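Dermonecrotic toxin (Pasteurella multocida, PDB 2EBF) acts as a mitogenic toxin that induces bone resorption in porcine atrophic rhinitis, its crystallised C-terminal region holding a thiol-protease-like catalytic triad. Local coordinates at residues K572-T577 with E707-N712; S628-V633 with M665-S670; G675-V680 with L699-W704; F718-S723 with A730-P735. All coordinates share one frame; numbering follows the deposited sequence.

How the contacts relate
All four contacts lie in the C3 domain at the C-terminal end of the toxin, with centres 13 to 20 Å apart. Contact 1 joins the loop after strand 567-568 to the end of helix 701-711, and contacts 2 and 3 are nested within the chain loop it closes; contact 4 follows in series. Contacts 2, 3 and 4 all reach one antiparallel sheet, in which strands 660-673 and 676-681 are neighbours, and contacts 1 and 3 share helix 701-711. His-666 of contact 2 packs on Ile-708 of contact 1, while Asp-702 of contact 3 hydrogen-bonds Tyr-721 of contact 4. Helices, sheet and C-terminal chain thus form one continuous unit, with the bound phosphonate near contact 2.

Contact 1 of 4, residues K572-T577 with E707-N712; sequences KQFKLT and EIAQRN
Gln-710 lies against the carbonyl of Lys-575 and CD1 of Leu-576, and next to it CB of Phe-574 packs on Ala-709 while the phenyl ring leads away; around these residues the loop 572-577 is pressed against the last turns of helix 701-711. The CB of Phe-574 stands 4.1 Å from CB of Ala-709, and both side chains also touch Pro-717 of strand 717-720. CG of Gln-710 sits at the edge of the Phe-574 ring and 3.3 Å from O of Lys-575. With chi1 at -72°, this CG is placed beside the backbone N of Gln-710, and the extended chain beyond it carries the amide past the same carbonyl. Leu-576, the next residue, crosses Gln-710 obliquely, its CD1 3.6 Å from CB of Gln-710 and reaching on to CG of Arg-711. The guanidinium of Arg-711 is occupied with the carbonyls of Val-688 and Phe-687, and its NH1 forms a salt bridge with Glu-707, which is also paired with Arg-586.

Toward the outside the contact becomes wet. No direct hydrogen bond joins the segments; one water accepts from N of Thr-577 at 2.9 Å and donates to OE1 of Gln-710, also at 2.9 Å. A second accepts from N of Leu-576 and donates weakly to O of Gln-710. Lys-575, pointing away, is exposed. Apolar at Phe-574 and Ala-709, water-bridged at Leu-576 and Thr-577, this is an irregular chain docked on the C-terminal end of a helix, beside the antiparallel sheet of the C3 domain.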
# COMPACT_ATOMS: atom_id res chain seq x y z
N LYS A 572 -13.71 -15.90 -14.74
CA LYS A 572 -13.43 -17.26 -15.15
C LYS A 572 -14.74 -17.93 -15.52
O LYS A 572 -15.81 -17.34 -15.36
CB LYS A 572 -12.76 -18.02 -14.01
CG LYS A 572 -13.60 -18.13 -12.75
CD LYS A 572 -12.97 -19.12 -11.78
CE LYS A 572 -13.93 -19.45 -10.65
NZ LYS A 572 -13.29 -20.34 -9.65
N GLN A 573 -14.65 -19.15 -16.04
CA GLN A 573 -15.84 -19.97 -16.19
C GLN A 573 -16.07 -20.78 -14.92
O GLN A 573 -15.17 -21.46 -14.42
CB GLN A 573 -15.74 -20.91 -17.39
CG GLN A 573 -17.03 -21.69 -17.65
CD GLN A 573 -16.98 -22.52 -18.91
OE1 GLN A 573 -17.96 -22.61 -19.65
NE2 GLN A 573 -15.83 -23.13 -19.17
N PHE A 574 -17.29 -20.71 -14.39
CA PHE A 574 -17.64 -21.48 -13.21
C PHE A 574 -18.11 -22.87 -13.61
O PHE A 574 -18.64 -23.05 -14.71
CB PHE A 574 -18.68 -20.72 -12.39
CG PHE A 574 -18.10 -19.56 -11.62
CD1 PHE A 574 -18.05 -19.58 -10.24
CD2 PHE A 574 -17.57 -18.46 -12.29
CE1 PHE A 574 -17.51 -18.51 -9.52
CE2 PHE A 574 -17.02 -17.39 -11.58
CZ PHE A 574 -16.98 -17.42 -10.20
N LYS A 575 -17.86 -23.84 -12.74
CA LYS A 575 -18.20 -25.25 -12.99
C LYS A 575 -18.53 -25.92 -11.67
O LYS A 575 -18.07 -25.51 -10.60
CB LYS A 575 -17.03 -26.01 -13.62
CG LYS A 575 -16.43 -25.37 -14.86
CD LYS A 575 -15.02 -25.89 -15.10
CE LYS A 575 -14.28 -25.01 -16.09
NZ LYS A 575 -12.87 -25.49 -16.24
N LEU A 576 -19.34 -26.98 -11.75
CA LEU A 576 -19.61 -27.84 -10.62
C LEU A 576 -18.32 -28.57 -10.21
O LEU A 576 -17.59 -29.07 -11.06
CB LEU A 576 -20.69 -28.85 -11.02
CG LEU A 576 -22.17 -28.75 -10.60
CD1 LEU A 576 -22.55 -27.49 -9.86
CD2 LEU A 576 -23.09 -29.01 -11.78
N THR A 577 -18.05 -28.60 -8.90
CA THR A 577 -16.84 -29.23 -8.35
C THR A 577 -17.06 -30.73 -8.27
O THR A 577 -16.27 -31.52 -8.80
CB THR A 577 -16.49 -28.67 -6.95
OG1 THR A 577 -15.77 -27.45 -7.08
CG2 THR A 577 -15.63 -29.67 -6.14
N GLU A 707 -24.34 -21.40 -6.90
CA GLU A 707 -24.95 -22.61 -7.44
C GLU A 707 -25.43 -22.42 -8.88
O GLU A 707 -25.17 -23.26 -9.74
CB GLU A 707 -26.11 -23.10 -6.56
CG GLU A 707 -26.99 -24.12 -7.28
CD GLU A 707 -27.78 -25.03 -6.37
OE1 GLU A 707 -27.50 -25.11 -5.15
OE2 GLU A 707 -28.68 -25.71 -6.90
N ILE A 708 -26.13 -21.32 -9.13
CA ILE A 708 -26.64 -21.02 -10.46
C ILE A 708 -25.49 -20.85 -11.47
O ILE A 708 -25.56 -21.36 -12.58
CB ILE A 708 -27.55 -19.75 -10.44
CG1 ILE A 708 -28.78 -19.97 -9.53
CG2 ILE A 708 -28.01 -19.39 -11.84
CD1 ILE A 708 -29.70 -21.15 -9.94
N ALA A 709 -24.44 -20.14 -11.08
CA ALA A 709 -23.30 -19.93 -11.97
C ALA A 709 -22.62 -21.27 -12.31
O ALA A 709 -22.30 -21.54 -13.47
CB ALA A 709 -22.29 -18.96 -11.35
N GLN A 710 -22.43 -22.11 -11.31
CA GLN A 710 -21.75 -23.39 -11.50
C GLN A 710 -22.57 -24.35 -12.37
O GLN A 710 -22.04 -24.96 -13.31
CB GLN A 710 -21.43 -24.03 -10.15
CG GLN A 710 -20.29 -23.34 -9.41
CD GLN A 710 -19.89 -24.03 -8.13
OE1 GLN A 710 -20.65 -24.82 -7.56
NE2 GLN A 710 -18.69 -23.72 -7.65
N ARG A 711 -23.86 -24.45 -12.09
CA ARG A 711 -24.73 -25.36 -12.85
C ARG A 711 -24.77 -24.98 -14.32
O ARG A 711 -24.82 -25.85 -15.21
CB ARG A 711 -26.15 -25.39 -12.26
CG ARG A 711 -26.23 -26.20 -10.99
CD ARG A 711 -27.51 -25.95 -10.21
NE ARG A 711 -28.72 -26.25 -10.97
CZ ARG A 711 -29.94 -25.92 -10.55
NH1 ARG A 711 -30.08 -25.31 -9.39
NH2 ARG A 711 -31.02 -26.21 -11.27
N ASN A 712 -24.71 -23.68 -14.58
CA ASN A 712 -24.80 -23.16 -15.93
C ASN A 712 -23.46 -22.94 -16.62
O ASN A 712 -23.41 -22.39 -17.72
CB ASN A 712 -25.61 -21.86 -15.92
CG ASN A 712 -27.09 -22.11 -15.75
OD1 ASN A 712 -27.74 -22.65 -16.66
ND2 ASN A 712 -27.62 -21.74 -14.60
O HOH W 1 -20.44 -27.76 -14.13
O HOH W 2 -19.73 -27.45 -6.90

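Contact 2 of 4, residues S628-V633 with M665-S670; sequences SVSPKV and MHTTAS
Ser-630 and Val-633, on the first turn of helix 629-639, face Thr-667 and Ala-669, two alternate residues on one side of strand 660-673. Ahead of them in the strand, His-666, which takes no part in the helix contact, hydrogen-bonds OD2 of Asp-681 through NE2, a pairing consistent with the thiol-protease-like triad of this region. Thr-667 then offers a methyl: its CG2 lies 3.7 Å from OG of Ser-630. A chi1 of -163° swings OG1 away from the backbone N and leaves CG2 for the helix, while OG1 is engaged by Ser-649 and by backbone groups of Ala-648 and Lys-724. Thr-668 points away, and its OG1 donates to O of Ala-669 at 2.8 Å, in the carbonyl plane and on a lone pair. Ala-669 is the meeting point, its CB 3.5 Å from O of Ser-630 and 3.7 Å from CG1 of Val-633. CB of Ser-630 in turn rests 3.6 Å from N of Ala-669. The axes of the short segments 629-633 and 665-670 run almost parallel (6°), 7.0 Å apart at their closest. With no hydrogen bond across, this approach is probably permitted by the small side chains of Ser-630 and Ala-669, and it sets helix 629-639 against the strand, close to Ser-628 of the phosphonate pocket.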
# COMPACT_ATOMS: atom_id res chain seq x y z
N SER A 628 -41.80 -13.97 -15.15
CA SER A 628 -42.72 -13.25 -14.26
C SER A 628 -42.89 -13.92 -12.89
O SER A 628 -43.72 -13.50 -12.08
CB SER A 628 -44.07 -13.05 -14.94
OG SER A 628 -44.79 -14.27 -15.00
N VAL A 629 -42.10 -14.95 -12.62
CA VAL A 629 -42.23 -15.72 -11.39
C VAL A 629 -41.81 -14.99 -10.10
O VAL A 629 -42.51 -15.07 -9.09
CB VAL A 629 -41.54 -17.11 -11.52
CG1 VAL A 629 -41.38 -17.80 -10.15
CG2 VAL A 629 -42.32 -18.00 -12.48
N SER A 630 -40.67 -14.30 -10.11
CA SER A 630 -40.16 -13.71 -8.85
C SER A 630 -41.12 -12.72 -8.14
O SER A 630 -41.24 -12.77 -6.92
CB SER A 630 -38.72 -13.16 -8.96
OG SER A 630 -38.58 -12.13 -9.91
N PRO A 631 -41.80 -11.81 -8.88
CA PRO A 631 -42.74 -10.99 -8.12
C PRO A 631 -43.89 -11.79 -7.47
O PRO A 631 -44.37 -11.42 -6.41
CB PRO A 631 -43.28 -10.00 -9.18
CG PRO A 631 -42.25 -10.01 -10.28
CD PRO A 631 -41.78 -11.44 -10.31
N LYS A 632 -44.31 -12.88 -8.11
CA LYS A 632 -45.38 -13.73 -7.57
C LYS A 632 -44.88 -14.44 -6.31
O LYS A 632 -45.62 -14.58 -5.32
CB LYS A 632 -45.83 -14.75 -8.62
CG LYS A 632 -46.37 -14.15 -9.91
CD LYS A 632 -46.65 -15.24 -10.95
CE LYS A 632 -46.90 -14.65 -12.35
NZ LYS A 632 -47.82 -13.48 -12.35
N VAL A 633 -43.63 -14.89 -6.33
CA VAL A 633 -43.02 -15.47 -5.13
C VAL A 633 -42.94 -14.44 -4.00
O VAL A 633 -43.34 -14.73 -2.87
CB VAL A 633 -41.62 -16.06 -5.46
CG1 VAL A 633 -40.88 -16.47 -4.20
CG2 VAL A 633 -41.80 -17.25 -6.40
N MET A 665 -29.29 -15.01 -18.07
CA MET A 665 -29.55 -14.50 -16.73
C MET A 665 -30.58 -15.30 -15.94
O MET A 665 -31.29 -16.18 -16.46
CB MET A 665 -29.92 -13.00 -16.77
CG MET A 665 -31.38 -12.70 -17.17
SD MET A 665 -31.97 -13.36 -18.75
CE MET A 665 -30.89 -12.50 -19.89
N HIS A 666 -30.65 -14.99 -14.65
CA HIS A 666 -31.63 -15.61 -13.77
C HIS A 666 -31.87 -14.65 -12.62
O HIS A 666 -31.04 -13.77 -12.36
CB HIS A 666 -31.11 -16.96 -13.24
CG HIS A 666 -32.11 -17.73 -12.43
ND1 HIS A 666 -33.46 -17.75 -12.74
CD2 HIS A 666 -31.96 -18.55 -11.36
CE1 HIS A 666 -34.09 -18.53 -11.88
NE2 HIS A 666 -33.21 -19.01 -11.03
N THR A 667 -33.00 -14.81 -11.94
CA THR A 667 -33.38 -13.90 -10.86
C THR A 667 -34.21 -14.64 -9.83
O THR A 667 -34.81 -15.68 -10.13
CB THR A 667 -34.13 -12.65 -11.46
OG1 THR A 667 -34.16 -11.58 -10.51
CG2 THR A 667 -35.55 -13.02 -11.90
N THR A 668 -34.25 -14.12 -8.61
CA THR A 668 -35.01 -14.76 -7.54
C THR A 668 -35.51 -13.70 -6.56
O THR A 668 -34.83 -12.69 -6.31
CB THR A 668 -34.14 -15.83 -6.80
OG1 THR A 668 -34.95 -16.56 -5.85
CG2 THR A 668 -32.98 -15.18 -6.05
N ALA A 669 -36.71 -13.93 -6.03
CA ALA A 669 -37.17 -13.27 -4.81
C ALA A 669 -36.41 -13.85 -3.62
O ALA A 669 -35.72 -14.86 -3.73
CB ALA A 669 -38.66 -13.48 -4.64
N SER A 670 -36.55 -13.20 -2.47
CA SER A 670 -35.93 -13.68 -1.25
C SER A 670 -36.77 -13.27 -0.05
O SER A 670 -37.65 -12.41 -0.15
CB SER A 670 -34.51 -13.11 -1.12
OG SER A 670 -34.54 -11.70 -1.02

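Contact 3 of 4, residues G675-V680 with L699-W704; sequences GKEFAV and LPVDDW
The indole of Trp-704 takes CB of Ala-679 over one face, a CH-pi contact 4.0 Å from the centroid of the five-membered ring and 27° off its normal. At the ring edge, in plane, lies O of Val-701 from the preceding helical turn, and NE1 hydrogen-bonds OD2 of Asp-681; the ring of His-666 meets the indole as well. A chi1 of 170°, with CG anti to the backbone N, directs the indole to Ala-679. The second ring, that of Phe-678, meets Pro-700 obliquely, CE1 being 3.7 Å from CG of the proline, and it also meets the ring of Phe-671.

Two backbone hydrogen bonds and a weak third join the segments. N of Ala-679 donates to O of Leu-699 at 2.7 Å, whereas the return bond from N of Leu-699 to O of Ala-679 is weak. One step on, Phe-678 and Pro-700 form an antiparallel non-hydrogen-bonded pair. N of Val-701 then donates to O of Glu-677 at 3.1 Å. The same oxygen receives a CA-H contact from Pro-700, 3.5 Å from its CA. CG1 of Val-701 completes the touch at 3.8 Å from CB of Glu-677, whose carboxylate is bound by Ser-670 and by the backbone N of Met-646 and Gly-647.

Pro-700 is the N-cap residue of helix 701-711, and its O accepts N of Trp-704. The outermost strand 697-700 thus passes directly into a helix next to strand 676-681, with helix 583-591 against Leu-699 and Pro-700, and helix 596-610 against Phe-678.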
# COMPACT_ATOMS: atom_id res chain seq x y z
N GLY A 675 -30.98 -10.87 9.64
CA GLY A 675 -30.03 -10.01 8.94
C GLY A 675 -29.60 -10.44 7.54
O GLY A 675 -29.05 -9.63 6.79
N LYS A 676 -29.86 -11.70 7.18
CA LYS A 676 -29.47 -12.25 5.86
C LYS A 676 -30.65 -12.45 4.90
O LYS A 676 -31.79 -12.61 5.34
CB LYS A 676 -28.72 -13.57 6.02
CG LYS A 676 -27.24 -13.41 6.34
CD LYS A 676 -26.54 -14.75 6.43
CE LYS A 676 -25.05 -14.56 6.63
NZ LYS A 676 -24.43 -15.78 7.20
N GLU A 677 -30.36 -12.45 3.60
CA GLU A 677 -31.37 -12.76 2.59
C GLU A 677 -31.24 -14.21 2.11
O GLU A 677 -30.14 -14.72 1.90
CB GLU A 677 -31.29 -11.79 1.41
CG GLU A 677 -31.68 -10.37 1.78
CD GLU A 677 -32.34 -9.63 0.66
OE1 GLU A 677 -32.53 -10.21 -0.43
OE2 GLU A 677 -32.69 -8.44 0.87
N PHE A 678 -32.39 -14.86 1.97
CA PHE A 678 -32.44 -16.25 1.53
C PHE A 678 -33.26 -16.33 0.25
O PHE A 678 -34.45 -16.03 0.26
CB PHE A 678 -33.10 -17.10 2.60
CG PHE A 678 -32.26 -17.27 3.83
CD1 PHE A 678 -31.40 -18.36 3.95
CD2 PHE A 678 -32.31 -16.33 4.86
CE1 PHE A 678 -30.62 -18.52 5.08
CE2 PHE A 678 -31.51 -16.48 6.00
CZ PHE A 678 -30.67 -17.58 6.10
N ALA A 679 -32.61 -16.72 -0.85
CA ALA A 679 -33.31 -16.88 -2.13
C ALA A 679 -34.45 -17.90 -1.99
O ALA A 679 -34.29 -18.92 -1.34
CB ALA A 679 -32.34 -17.34 -3.19
N VAL A 680 -35.59 -17.58 -2.60
CA VAL A 680 -36.70 -18.53 -2.75
C VAL A 680 -36.96 -18.63 -4.25
O VAL A 680 -37.68 -17.83 -4.84
CB VAL A 680 -37.96 -18.12 -1.95
CG1 VAL A 680 -39.13 -19.08 -2.22
CG2 VAL A 680 -37.66 -18.09 -0.46
N LEU A 699 -31.58 -20.89 -0.66
CA LEU A 699 -30.21 -20.75 -0.15
C LEU A 699 -29.93 -19.31 0.21
O LEU A 699 -30.58 -18.40 -0.32
CB LEU A 699 -29.18 -21.20 -1.20
CG LEU A 699 -28.94 -22.67 -1.53
CD1 LEU A 699 -28.18 -22.77 -2.86
CD2 LEU A 699 -28.20 -23.40 -0.40
N PRO A 700 -28.93 -19.08 1.08
CA PRO A 700 -28.50 -17.69 1.24
C PRO A 700 -28.08 -17.15 -0.12
O PRO A 700 -27.51 -17.89 -0.92
CB PRO A 700 -27.31 -17.79 2.19
CG PRO A 700 -27.58 -19.08 2.96
CD PRO A 700 -28.13 -19.99 1.92
N VAL A 701 -28.37 -15.88 -0.39
CA VAL A 701 -28.26 -15.34 -1.76
C VAL A 701 -26.90 -15.61 -2.43
O VAL A 701 -26.85 -15.97 -3.61
CB VAL A 701 -28.72 -13.85 -1.89
CG1 VAL A 701 -30.25 -13.73 -1.73
CG2 VAL A 701 -28.00 -12.96 -0.91
N ASP A 702 -25.80 -15.47 -1.68
CA ASP A 702 -24.47 -15.73 -2.25
C ASP A 702 -24.27 -17.18 -2.68
O ASP A 702 -23.63 -17.45 -3.70
CB ASP A 702 -23.37 -15.31 -1.28
CG ASP A 702 -23.36 -13.82 -1.02
OD1 ASP A 702 -23.88 -13.05 -1.86
OD2 ASP A 702 -22.82 -13.43 0.04
N ASP A 703 -24.79 -18.10 -1.88
CA ASP A 703 -24.74 -19.53 -2.20
C ASP A 703 -25.64 -19.85 -3.39
O ASP A 703 -25.29 -20.66 -4.25
CB ASP A 703 -25.13 -20.34 -0.98
CG ASP A 703 -24.16 -20.15 0.17
OD1 ASP A 703 -22.94 -20.25 -0.07
OD2 ASP A 703 -24.60 -19.84 1.28
N TRP A 704 -26.80 -19.20 -3.43
CA TRP A 704 -27.68 -19.29 -4.60
C TRP A 704 -26.95 -18.86 -5.87
O TRP A 704 -26.95 -19.59 -6.86
CB TRP A 704 -28.94 -18.45 -4.39
CG TRP A 704 -29.80 -18.30 -5.64
CD1 TRP A 704 -30.75 -19.16 -6.09
CD2 TRP A 704 -29.78 -17.20 -6.57
NE1 TRP A 704 -31.32 -18.69 -7.24
CE2 TRP A 704 -30.75 -17.48 -7.56
CE3 TRP A 704 -29.04 -16.01 -6.66
CZ2 TRP A 704 -30.99 -16.63 -8.64
CZ3 TRP A 704 -29.28 -15.15 -7.74
CH2 TRP A 704 -30.26 -15.46 -8.72

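Contact 4 of 4, residues F718-S723 with A730-P735; sequences FVEYVS and ALFMPP
The carboxylate of Glu-720 is gripped on one side by a salt bridge from Lys-724 to OE2, while OE1 rests 3.3 Å from CE1 of Phe-732. Its plane stands 64° from that of the Phe-732 ring, and OE1 also lies at the edge of the Phe-718 ring, in its plane. Lys-724 makes a cation-pi contact with Phe-732 too, so the charge pair and the aromatic ring share one site. CG of Glu-720 continues the contact at 3.7 Å from CZ of Phe-732.

Phe-718 meets Phe-732 at its edge and Pro-735 over a face. With CG trans to N (chi1 -178°), the ring turns one face to Pro-735, whose CD makes a CH-pi contact 3.7 Å from the ring centroid and 20° off the normal. At the ring edge CE1 of Phe-732 lies in plane, with CD2 of Phe-718 3.9 Å from CZ of Phe-732; the two side chains cross at about a right angle. Pro-734 touches the base of Phe-718, its CB 4.0 Å from CB of Phe-718.

Strand 717-720 runs between strands 643-656 and 567-568, and Phe-718 hydrogen-bonds Thr-651 through the backbone. The chain beyond helix 726-730 folds back over this region, with O of Phe-732 hydrogen-bonded to OG1 of Thr-651 and Pro-564 touching both Phe-718 and Pro-735.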
# COMPACT_ATOMS: atom_id res chain seq x y z
N PHE A 718 -21.93 -12.08 -13.11
CA PHE A 718 -22.11 -10.83 -12.39
C PHE A 718 -23.43 -10.86 -11.61
O PHE A 718 -24.48 -11.23 -12.16
CB PHE A 718 -22.15 -9.69 -13.39
CG PHE A 718 -22.28 -8.35 -12.77
CD1 PHE A 718 -21.22 -7.78 -12.06
CD2 PHE A 718 -23.45 -7.62 -12.96
CE1 PHE A 718 -21.34 -6.51 -11.51
CE2 PHE A 718 -23.58 -6.36 -12.42
CZ PHE A 718 -22.53 -5.80 -11.69
N VAL A 719 -23.39 -10.44 -10.35
CA VAL A 719 -24.56 -10.46 -9.47
C VAL A 719 -24.98 -9.04 -9.11
O VAL A 719 -24.13 -8.19 -8.80
CB VAL A 719 -24.28 -11.30 -8.20
CG1 VAL A 719 -25.47 -11.28 -7.22
CG2 VAL A 719 -23.97 -12.75 -8.58
N GLU A 720 -26.27 -8.76 -9.22
CA GLU A 720 -26.84 -7.56 -8.60
C GLU A 720 -27.85 -8.01 -7.56
O GLU A 720 -28.68 -8.89 -7.83
CB GLU A 720 -27.50 -6.66 -9.63
CG GLU A 720 -26.52 -5.81 -10.43
CD GLU A 720 -27.22 -4.84 -11.39
OE1 GLU A 720 -26.56 -4.37 -12.36
OE2 GLU A 720 -28.41 -4.55 -11.18
N TYR A 721 -27.81 -7.39 -6.39
CA TYR A 721 -28.66 -7.79 -5.26
C TYR A 721 -30.06 -7.15 -5.28
O TYR A 721 -30.48 -6.49 -4.31
CB TYR A 721 -27.91 -7.56 -3.95
CG TYR A 721 -26.64 -8.39 -3.88
CD1 TYR A 721 -26.68 -9.71 -3.45
CD2 TYR A 721 -25.41 -7.86 -4.29
CE1 TYR A 721 -25.51 -10.49 -3.41
CE2 TYR A 721 -24.24 -8.63 -4.26
CZ TYR A 721 -24.30 -9.94 -3.82
OH TYR A 721 -23.14 -10.71 -3.78
N VAL A 722 -30.76 -7.36 -6.39
CA VAL A 722 -32.17 -7.00 -6.57
C VAL A 722 -32.79 -7.96 -7.58
O VAL A 722 -32.14 -8.33 -8.56
CB VAL A 722 -32.31 -5.61 -7.19
CG1 VAL A 722 -33.70 -5.06 -6.93
CG2 VAL A 722 -31.27 -4.70 -6.61
N SER A 723 -34.04 -8.34 -7.37
CA SER A 723 -34.77 -9.16 -8.35
C SER A 723 -35.21 -8.29 -9.53
O SER A 723 -35.39 -7.08 -9.39
CB SER A 723 -35.97 -9.84 -7.69
OG SER A 723 -36.93 -8.88 -7.25
N ALA A 730 -34.49 -9.11 -18.99
CA ALA A 730 -34.14 -9.66 -20.32
C ALA A 730 -32.81 -9.15 -20.88
O ALA A 730 -32.07 -9.89 -21.57
CB ALA A 730 -35.27 -9.39 -21.32
N LEU A 731 -32.50 -7.89 -20.59
CA LEU A 731 -31.29 -7.23 -21.08
C LEU A 731 -30.22 -7.02 -20.00
O LEU A 731 -29.23 -6.31 -20.22
CB LEU A 731 -31.66 -5.91 -21.79
CG LEU A 731 -32.35 -6.09 -23.16
CD1 LEU A 731 -32.85 -4.76 -23.70
CD2 LEU A 731 -31.38 -6.73 -24.15
N PHE A 732 -30.41 -7.66 -18.85
CA PHE A 732 -29.41 -7.66 -17.76
C PHE A 732 -28.19 -8.48 -18.17
O PHE A 732 -28.27 -9.69 -18.37
CB PHE A 732 -30.02 -8.19 -16.45
CG PHE A 732 -29.04 -8.24 -15.29
CD1 PHE A 732 -28.20 -7.16 -15.00
CD2 PHE A 732 -29.00 -9.36 -14.47
CE1 PHE A 732 -27.31 -7.20 -13.92
CE2 PHE A 732 -28.12 -9.42 -13.39
CZ PHE A 732 -27.27 -8.33 -13.10
N MET A 733 -27.06 -7.79 -18.29
CA MET A 733 -25.82 -8.45 -18.74
C MET A 733 -24.62 -8.00 -17.92
O MET A 733 -24.67 -6.95 -17.29
CB MET A 733 -25.59 -8.26 -20.26
CG MET A 733 -25.63 -6.85 -20.79
SD MET A 733 -25.57 -6.79 -22.62
CE MET A 733 -27.25 -7.18 -23.09
N PRO A 734 -23.55 -8.83 -17.89
CA PRO A 734 -22.37 -8.46 -17.11
C PRO A 734 -21.73 -7.18 -17.65
O PRO A 734 -22.04 -6.77 -18.78
CB PRO A 734 -21.41 -9.65 -17.33
CG PRO A 734 -22.31 -10.82 -17.70
CD PRO A 734 -23.38 -10.15 -18.54
N PRO A 735 -20.86 -6.52 -16.83
CA PRO A 735 -20.10 -5.40 -17.35
C PRO A 735 -19.44 -5.77 -18.68
O PRO A 735 -18.91 -6.88 -18.83
CB PRO A 735 -19.05 -5.16 -16.26
CG PRO A 735 -19.79 -5.54 -15.00
CD PRO A 735 -20.55 -6.78 -15.41